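Local coordinates for dihydrofolate reductase (Enterococcus faecalis, PDB 4M7U), which catalyses the NADPH-dependent reduction of 7,8-dihydrofolate to tetrahydrofolate, probably a key step in supplying folate cofactors for glycine, purine and DNA precursor synthesis, at residues Glu113-Cys118 against Ser142-Val147; Asn65-Val70 against Leu92-Lys97. One frame throughout, in Å; residues are numbered along the deposited sequence.

Interactions 1 and 2 illustrate how one aromatic side chain can join elements far apart in sequence around the same mixed sheet. In interaction 1 the aromatic belongs to a strand at one edge of that sheet and reaches the turn after helix 108-114; all three touching residues are buried, and the carbonyls beside the indole are hydrogen-bonded to an arginine, one of them weakly. In interaction 2 a helix supplies the aromatic and a strand receives it, at a partly buried place where a methyl lies over the ring and a water joins the tyrosine hydroxyl, weakly, to a threonine. The two meet where Leu92 packs against Leu114 and Ala117, and only interaction 1 includes a residue that binds the cofactor directly.

Interaction 1 (Glu113-Cys118 against Ser142-Val147); sequences ELIPAC and SVWEKV. With NAP (NADP nicotinamide-adenine-dinucleotide phosphate), chain B.
Trp144 and Ile115 bring together two parts of the dihydrofolate reductase fold: strand 144-151 at one edge of the mixed sheet and the 3-10 turn that follows helix 108-114. The small apolar part gathers about the indole. Ile115 CG2, held anti to its own backbone nitrogen, comes obliquely to 3.9 Å from Trp144 NE1, with the ring carbon Trp144 CZ2 at 4.3 Å, and Cys118 CB stands 4.2 Å from Trp144 CH2. Ile115 and Cys118 also pack on Ala12 of strand 9-17, which ties the turn to the sheet.

Backbone carbonyl oxygens also come against ring carbons of the indole. Ile115 O lies in the indole plane at the ring edge, 4.0 Å from Trp144 CZ2, whereas Cys118 O comes in obliquely, 3.5 Å from Trp144 CH2. Their polar partner is Arg169, to which Cys118 O is bound through NE and Ile115 O more weakly through NH2. Trp144 also touches the Arg169 side chain, so one arginine links strand 162-169 to both partners.

Cofactor binding occupies the helical end of the segment. Beyond CG the Glu113 chain is extended, and its carboxylate meets the adenine of NADP, whose N6A donates a hydrogen bond to Glu113 OE2 over 2.9 Å at a bent 143°.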
loop_
_atom_site.group_PDB
_atom_site.type_symbol
_atom_site.label_atom_id
_atom_site.label_comp_id
_atom_site.label_asym_id
_atom_site.label_seq_id
_atom_site.Cartn_x
_atom_site.Cartn_y
_atom_site.Cartn_z
ATOM N N GLU A 113 -0.756 7.456 8.570
ATOM C CA GLU A 113 -0.791 6.900 9.926
ATOM C C GLU A 113 0.175 5.775 10.139
ATOM O O GLU A 113 0.668 5.583 11.247
ATOM C CB GLU A 113 -2.148 6.268 10.210
ATOM C CG GLU A 113 -3.298 7.173 10.156
ATOM C CD GLU A 113 -4.567 6.382 10.268
ATOM O OE1 GLU A 113 -4.702 5.368 9.528
ATOM O OE2 GLU A 113 -5.401 6.755 11.120
ATOM N N LEU A 114 0.392 4.981 9.098
ATOM C CA LEU A 114 1.065 3.697 9.281
ATOM C C LEU A 114 2.485 3.677 8.738
ATOM O O LEU A 114 3.292 2.832 9.133
ATOM C CB LEU A 114 0.214 2.557 8.697
ATOM C CG LEU A 114 -0.885 2.127 9.689
ATOM C CD1 LEU A 114 -1.962 1.292 9.020
ATOM C CD2 LEU A 114 -0.247 1.336 10.821
ATOM N N ILE A 115 2.801 4.606 7.842
ATOM C CA ILE A 115 4.190 4.719 7.389
ATOM C C ILE A 115 5.201 4.903 8.540
ATOM O O ILE A 115 6.265 4.294 8.499
ATOM C CB ILE A 115 4.369 5.724 6.226
ATOM C CG1 ILE A 115 3.908 5.049 4.930
ATOM C CG2 ILE A 115 5.824 6.180 6.106
ATOM C CD1 ILE A 115 4.103 5.851 3.685
ATOM N N PRO A 116 4.855 5.687 9.596
ATOM C CA PRO A 116 5.788 5.726 10.737
ATOM C C PRO A 116 6.104 4.351 11.353
ATOM O O PRO A 116 7.142 4.229 12.001
ATOM C CB PRO A 116 5.051 6.602 11.756
ATOM C CG PRO A 116 4.269 7.554 10.898
ATOM C CD PRO A 116 3.773 6.681 9.758
ATOM N N ALA A 117 5.244 3.348 11.154
ATOM C CA ALA A 117 5.510 1.994 11.660
ATOM C C ALA A 117 6.109 1.052 10.601
ATOM O O ALA A 117 6.370 -0.121 10.881
ATOM C CB ALA A 117 4.254 1.381 12.264
ATOM N N CYS A 118 6.339 1.558 9.391
ATOM C CA CYS A 118 6.862 0.708 8.322
ATOM C C CYS A 118 8.375 0.574 8.368
ATOM O O CYS A 118 9.070 1.434 8.918
ATOM C CB CYS A 118 6.421 1.219 6.947
ATOM S SG CYS A 118 4.659 0.986 6.620
ATOM N N SER A 142 12.846 12.302 6.120
ATOM C CA SER A 142 14.198 12.394 6.689
ATOM C C SER A 142 14.700 11.083 7.275
ATOM O O SER A 142 15.909 10.870 7.386
ATOM C CB SER A 142 14.274 13.501 7.741
ATOM O OG SER A 142 13.542 13.160 8.900
ATOM N N VAL A 143 13.777 10.191 7.625
ATOM C CA VAL A 143 14.153 8.882 8.182
ATOM C C VAL A 143 14.269 7.776 7.119
ATOM O O VAL A 143 14.588 6.622 7.429
ATOM C CB VAL A 143 13.179 8.447 9.298
ATOM C CG1 VAL A 143 13.179 9.472 10.420
ATOM C CG2 VAL A 143 11.767 8.279 8.741
ATOM N N TRP A 144 14.027 8.140 5.863
ATOM C CA TRP A 144 14.075 7.182 4.761
ATOM C C TRP A 144 15.208 7.516 3.794
ATOM O O TRP A 144 15.517 8.692 3.579
ATOM C CB TRP A 144 12.732 7.186 3.999
ATOM C CG TRP A 144 11.565 6.639 4.811
ATOM C CD1 TRP A 144 10.589 7.353 5.454
ATOM C CD2 TRP A 144 11.286 5.255 5.062
ATOM N NE1 TRP A 144 9.706 6.492 6.075
ATOM C CE2 TRP A 144 10.112 5.205 5.851
ATOM C CE3 TRP A 144 11.906 4.057 4.681
ATOM C CZ2 TRP A 144 9.560 3.993 6.281
ATOM C CZ3 TRP A 144 11.354 2.858 5.099
ATOM C CH2 TRP A 144 10.194 2.836 5.899
ATOM N N GLU A 145 15.818 6.486 3.206
ATOM C CA GLU A 145 16.735 6.676 2.076
ATOM C C GLU A 145 16.506 5.608 0.993
ATOM O O GLU A 145 16.115 4.472 1.293
ATOM C CB GLU A 145 18.197 6.667 2.542
ATOM C CG GLU A 145 18.719 5.276 2.843
ATOM C CD GLU A 145 20.034 5.286 3.608
ATOM O OE1 GLU A 145 20.780 6.286 3.514
ATOM O OE2 GLU A 145 20.311 4.285 4.304
ATOM N N LYS A 146 16.740 5.979 -0.263
ATOM C CA LYS A 146 16.480 5.076 -1.381
ATOM C C LYS A 146 17.623 4.086 -1.518
ATOM O O LYS A 146 18.771 4.481 -1.706
ATOM C CB LYS A 146 16.296 5.862 -2.681
ATOM C CG LYS A 146 15.834 4.987 -3.864
ATOM C CD LYS A 146 15.237 5.822 -5.008
ATOM C CE LYS A 146 16.283 6.726 -5.654
ATOM N NZ LYS A 146 15.705 7.533 -6.776
ATOM N N VAL A 147 17.319 2.798 -1.416
ATOM C CA VAL A 147 18.369 1.781 -1.460
ATOM C C VAL A 147 18.392 1.026 -2.788
ATOM O O VAL A 147 19.365 0.353 -3.115
ATOM C CB VAL A 147 18.282 0.806 -0.262
ATOM C CG1 VAL A 147 18.307 1.594 1.032
ATOM C CG2 VAL A 147 17.016 -0.046 -0.327
HETATM P PA NAP B . -8.394 5.678 2.560
HETATM O O1A NAP B . -7.074 5.946 3.347
HETATM O O2A NAP B . -8.262 4.506 1.606
HETATM O O5B NAP B . -9.534 5.313 3.569
HETATM C C5B NAP B . -9.890 6.209 4.580
HETATM C C4B NAP B . -10.789 5.559 5.584
HETATM O O4B NAP B . -10.229 4.341 6.251
HETATM C C3B NAP B . -11.496 6.362 6.649
HETATM O O3B NAP B . -12.453 7.299 6.320
HETATM C C2B NAP B . -11.843 5.316 7.641
HETATM O O2B NAP B . -12.998 4.579 7.480
HETATM C C1B NAP B . -10.494 4.631 7.682
HETATM N N9A NAP B . -9.409 4.626 8.614
HETATM C C8A NAP B . -8.200 5.130 8.364
HETATM N N7A NAP B . -7.468 5.094 9.585
HETATM C C5A NAP B . -8.304 4.578 10.577
HETATM C C6A NAP B . -8.090 4.336 11.940
HETATM N N6A NAP B . -6.811 4.637 12.529
HETATM N N1A NAP B . -9.086 3.826 12.659
HETATM C C2A NAP B . -10.301 3.532 12.092
HETATM N N3A NAP B . -10.516 3.774 10.737
HETATM C C4A NAP B . -9.507 4.290 10.020
HETATM O O3 NAP B . -8.888 6.966 1.787
HETATM P PN NAP B . -7.967 8.156 1.283
HETATM O O1N NAP B . -7.446 8.972 2.508
HETATM O O2N NAP B . -6.791 7.675 0.461
HETATM O O5D NAP B . -8.904 9.013 0.337
HETATM C C5D NAP B . -9.947 8.329 -0.315
HETATM C C4D NAP B . -11.205 9.107 -0.655
HETATM O O4D NAP B . -11.324 10.525 -0.238
HETATM C C3D NAP B . -11.834 9.002 -2.044
HETATM O O3D NAP B . -13.007 8.399 -2.191
HETATM C C2D NAP B . -11.717 10.383 -2.625
HETATM O O2D NAP B . -12.523 10.793 -3.667
HETATM C C1D NAP B . -11.537 11.324 -1.452
HETATM N N1N NAP B . -11.032 12.674 -1.512
HETATM C C2N NAP B . -11.618 13.795 -2.228
HETATM C C3N NAP B . -11.020 15.200 -2.089
HETATM C C7N NAP B . -11.963 16.339 -2.231
HETATM O O7N NAP B . -13.084 16.227 -1.753
HETATM N N7N NAP B . -11.728 17.325 -3.235
HETATM C C4N NAP B . -9.601 15.396 -1.498
HETATM C C5N NAP B . -8.926 14.079 -1.027
HETATM C C6N NAP B . -9.624 12.717 -1.194
HETATM P P2B NAP B . -14.327 5.162 8.084
HETATM O O1X NAP B . -14.630 6.546 7.423
HETATM O O2X NAP B . -15.482 4.175 7.728
HETATM O O3X NAP B . -14.155 5.324 9.576
#

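Interaction 2 (Asn65-Val70 against Leu92-Lys97); sequences NRTTIV and LAYADK
Ile69 sets its terminal methyl over one face of the Tyr94 ring, packing strand 67-71 of the parallel part of the sheet against helix 88-97. That helix belongs to a beta-alpha-beta crossover, leading from strand 83-85 to the parallel strand 101-104 past the two strands between them. The first shell is a CH-pi contact: Ile69 CD1 is 3.8 Å from the ring centroid and only 14° off the ring normal. It is displaced toward the rim on the CD2 side, with its closest approach, 3.7 Å, to Tyr94 CD2. A nearly straight outer torsion (chi2 164°) carries CD1 away from the strand to that position. Two residues back on the same side of the strand, Thr67 presents CG2 to the phenolic end of the tyrosine, 3.8 Å from Tyr94 OH. A water lying in the plane of the tyrosine ring joins the two side chains: it is 2.7 Å from Tyr94 OH and makes a weak, 3.4 Å bond with Thr67 OG1.

The next shell positions strand and ring. Met85 touches both Ile69 and Tyr94, Leu83 packs on Thr67 and Ile69, and the Tyr94 ring also meets that of Tyr98. Backbone hydrogen bonds between Leu48 and both Thr67 and Ile69 keep the receiving strand in the sheet. With CG anti to the backbone nitrogen (chi1 172°), the phenol extends from the helix toward the strand, where Tyr94 OH is hydrogen-bonded to Thr47 OG1 of the adjacent strand 47-51.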
loop_
_atom_site.group_PDB
_atom_site.type_symbol
_atom_site.label_atom_id
_atom_site.label_comp_id
_atom_site.label_asym_id
_atom_site.label_seq_id
_atom_site.Cartn_x
_atom_site.Cartn_y
_atom_site.Cartn_z
ATOM N N ASN A 65 -5.779 -15.629 -2.447
ATOM C CA ASN A 65 -4.494 -16.067 -1.906
ATOM C C ASN A 65 -3.686 -15.020 -1.112
ATOM O O ASN A 65 -2.459 -15.118 -1.024
ATOM C CB ASN A 65 -3.641 -16.666 -3.028
ATOM C CG ASN A 65 -4.370 -17.761 -3.788
ATOM O OD1 ASN A 65 -4.544 -18.865 -3.275
ATOM N ND2 ASN A 65 -4.804 -17.459 -5.012
ATOM N N ARG A 66 -4.381 -14.026 -0.557
ATOM C CA ARG A 66 -3.836 -13.096 0.442
ATOM C C ARG A 66 -4.895 -12.904 1.515
ATOM O O ARG A 66 -6.079 -13.119 1.259
ATOM C CB ARG A 66 -3.609 -11.708 -0.161
ATOM C CG ARG A 66 -2.763 -11.679 -1.368
ATOM C CD ARG A 66 -3.287 -10.685 -2.365
ATOM N NE ARG A 66 -2.384 -10.656 -3.509
ATOM C CZ ARG A 66 -2.436 -11.511 -4.523
ATOM N NH1 ARG A 66 -3.366 -12.456 -4.557
ATOM N NH2 ARG A 66 -1.558 -11.415 -5.511
ATOM N N THR A 67 -4.486 -12.456 2.693
ATOM C CA THR A 67 -5.449 -11.957 3.663
ATOM C C THR A 67 -5.520 -10.442 3.490
ATOM O O THR A 67 -4.486 -9.769 3.517
ATOM C CB THR A 67 -5.016 -12.280 5.112
ATOM O OG1 THR A 67 -4.996 -13.701 5.306
ATOM C CG2 THR A 67 -5.986 -11.654 6.123
ATOM N N THR A 68 -6.722 -9.906 3.292
ATOM C CA THR A 68 -6.915 -8.457 3.269
ATOM C C THR A 68 -7.552 -7.973 4.574
ATOM O O THR A 68 -8.521 -8.577 5.061
ATOM C CB THR A 68 -7.800 -8.028 2.100
ATOM O OG1 THR A 68 -7.194 -8.436 0.864
ATOM C CG2 THR A 68 -7.999 -6.498 2.095
ATOM N N ILE A 69 -7.007 -6.902 5.152
ATOM C CA ILE A 69 -7.665 -6.227 6.281
ATOM C C ILE A 69 -8.238 -4.865 5.838
ATOM O O ILE A 69 -7.521 -4.051 5.247
ATOM C CB ILE A 69 -6.693 -5.997 7.464
ATOM C CG1 ILE A 69 -6.165 -7.330 8.018
ATOM C CG2 ILE A 69 -7.377 -5.209 8.568
ATOM C CD1 ILE A 69 -4.929 -7.174 8.909
ATOM N N VAL A 70 -9.524 -4.616 6.102
ATOM C CA VAL A 70 -10.103 -3.290 5.833
ATOM C C VAL A 70 -10.228 -2.473 7.119
ATOM O O VAL A 70 -10.739 -2.964 8.136
ATOM C CB VAL A 70 -11.453 -3.366 5.102
ATOM C CG1 VAL A 70 -12.010 -1.985 4.893
ATOM C CG2 VAL A 70 -11.271 -4.051 3.748
ATOM N N LEU A 92 -1.474 -2.986 14.261
ATOM C CA LEU A 92 -0.121 -3.276 14.755
ATOM C C LEU A 92 -0.046 -4.573 15.574
ATOM O O LEU A 92 0.971 -5.280 15.549
ATOM C CB LEU A 92 0.427 -2.083 15.541
ATOM C CG LEU A 92 0.660 -0.841 14.675
ATOM C CD1 LEU A 92 1.182 0.330 15.502
ATOM C CD2 LEU A 92 1.623 -1.174 13.546
ATOM N N ALA A 93 -1.128 -4.899 16.276
ATOM C CA ALA A 93 -1.152 -6.113 17.080
ATOM C C ALA A 93 -1.207 -7.352 16.200
ATOM O O ALA A 93 -0.567 -8.367 16.494
ATOM C CB ALA A 93 -2.326 -6.088 18.052
ATOM N N TYR A 94 -1.993 -7.277 15.130
ATOM C CA TYR A 94 -2.037 -8.346 14.133
ATOM C C TYR A 94 -0.659 -8.516 13.474
ATOM O O TYR A 94 -0.160 -9.639 13.335
ATOM C CB TYR A 94 -3.086 -8.029 13.062
ATOM C CG TYR A 94 -3.080 -8.988 11.879
ATOM C CD1 TYR A 94 -3.947 -10.072 11.834
ATOM C CD2 TYR A 94 -2.220 -8.797 10.798
ATOM C CE1 TYR A 94 -3.954 -10.946 10.745
ATOM C CE2 TYR A 94 -2.212 -9.669 9.716
ATOM C CZ TYR A 94 -3.085 -10.736 9.691
ATOM O OH TYR A 94 -3.080 -11.597 8.611
ATOM N N ALA A 95 -0.065 -7.395 13.056
ATOM C CA ALA A 95 1.227 -7.402 12.359
ATOM C C ALA A 95 2.351 -7.980 13.224
ATOM O O ALA A 95 3.232 -8.684 12.735
ATOM C CB ALA A 95 1.581 -5.997 11.901
ATOM N N ASP A 96 2.318 -7.674 14.512
ATOM C CA ASP A 96 3.322 -8.175 15.448
ATOM C C ASP A 96 3.387 -9.705 15.467
ATOM O O ASP A 96 4.464 -10.297 15.511
ATOM C CB ASP A 96 3.033 -7.643 16.854
ATOM C CG ASP A 96 3.882 -8.309 17.917
ATOM O OD1 ASP A 96 5.104 -8.039 17.952
ATOM O OD2 ASP A 96 3.324 -9.087 18.732
ATOM N N LYS A 97 2.227 -10.342 15.407
ATOM C CA LYS A 97 2.164 -11.787 15.539
ATOM C C LYS A 97 1.915 -12.535 14.229
ATOM O O LYS A 97 1.829 -13.764 14.223
ATOM C CB LYS A 97 1.125 -12.162 16.593
ATOM C CG LYS A 97 1.383 -11.459 17.908
ATOM C CD LYS A 97 0.832 -12.248 19.079
ATOM C CE LYS A 97 1.422 -11.759 20.395
ATOM N NZ LYS A 97 0.890 -12.549 21.539
HETATM O O HOH W 1 -4.119 -14.094 8.546
#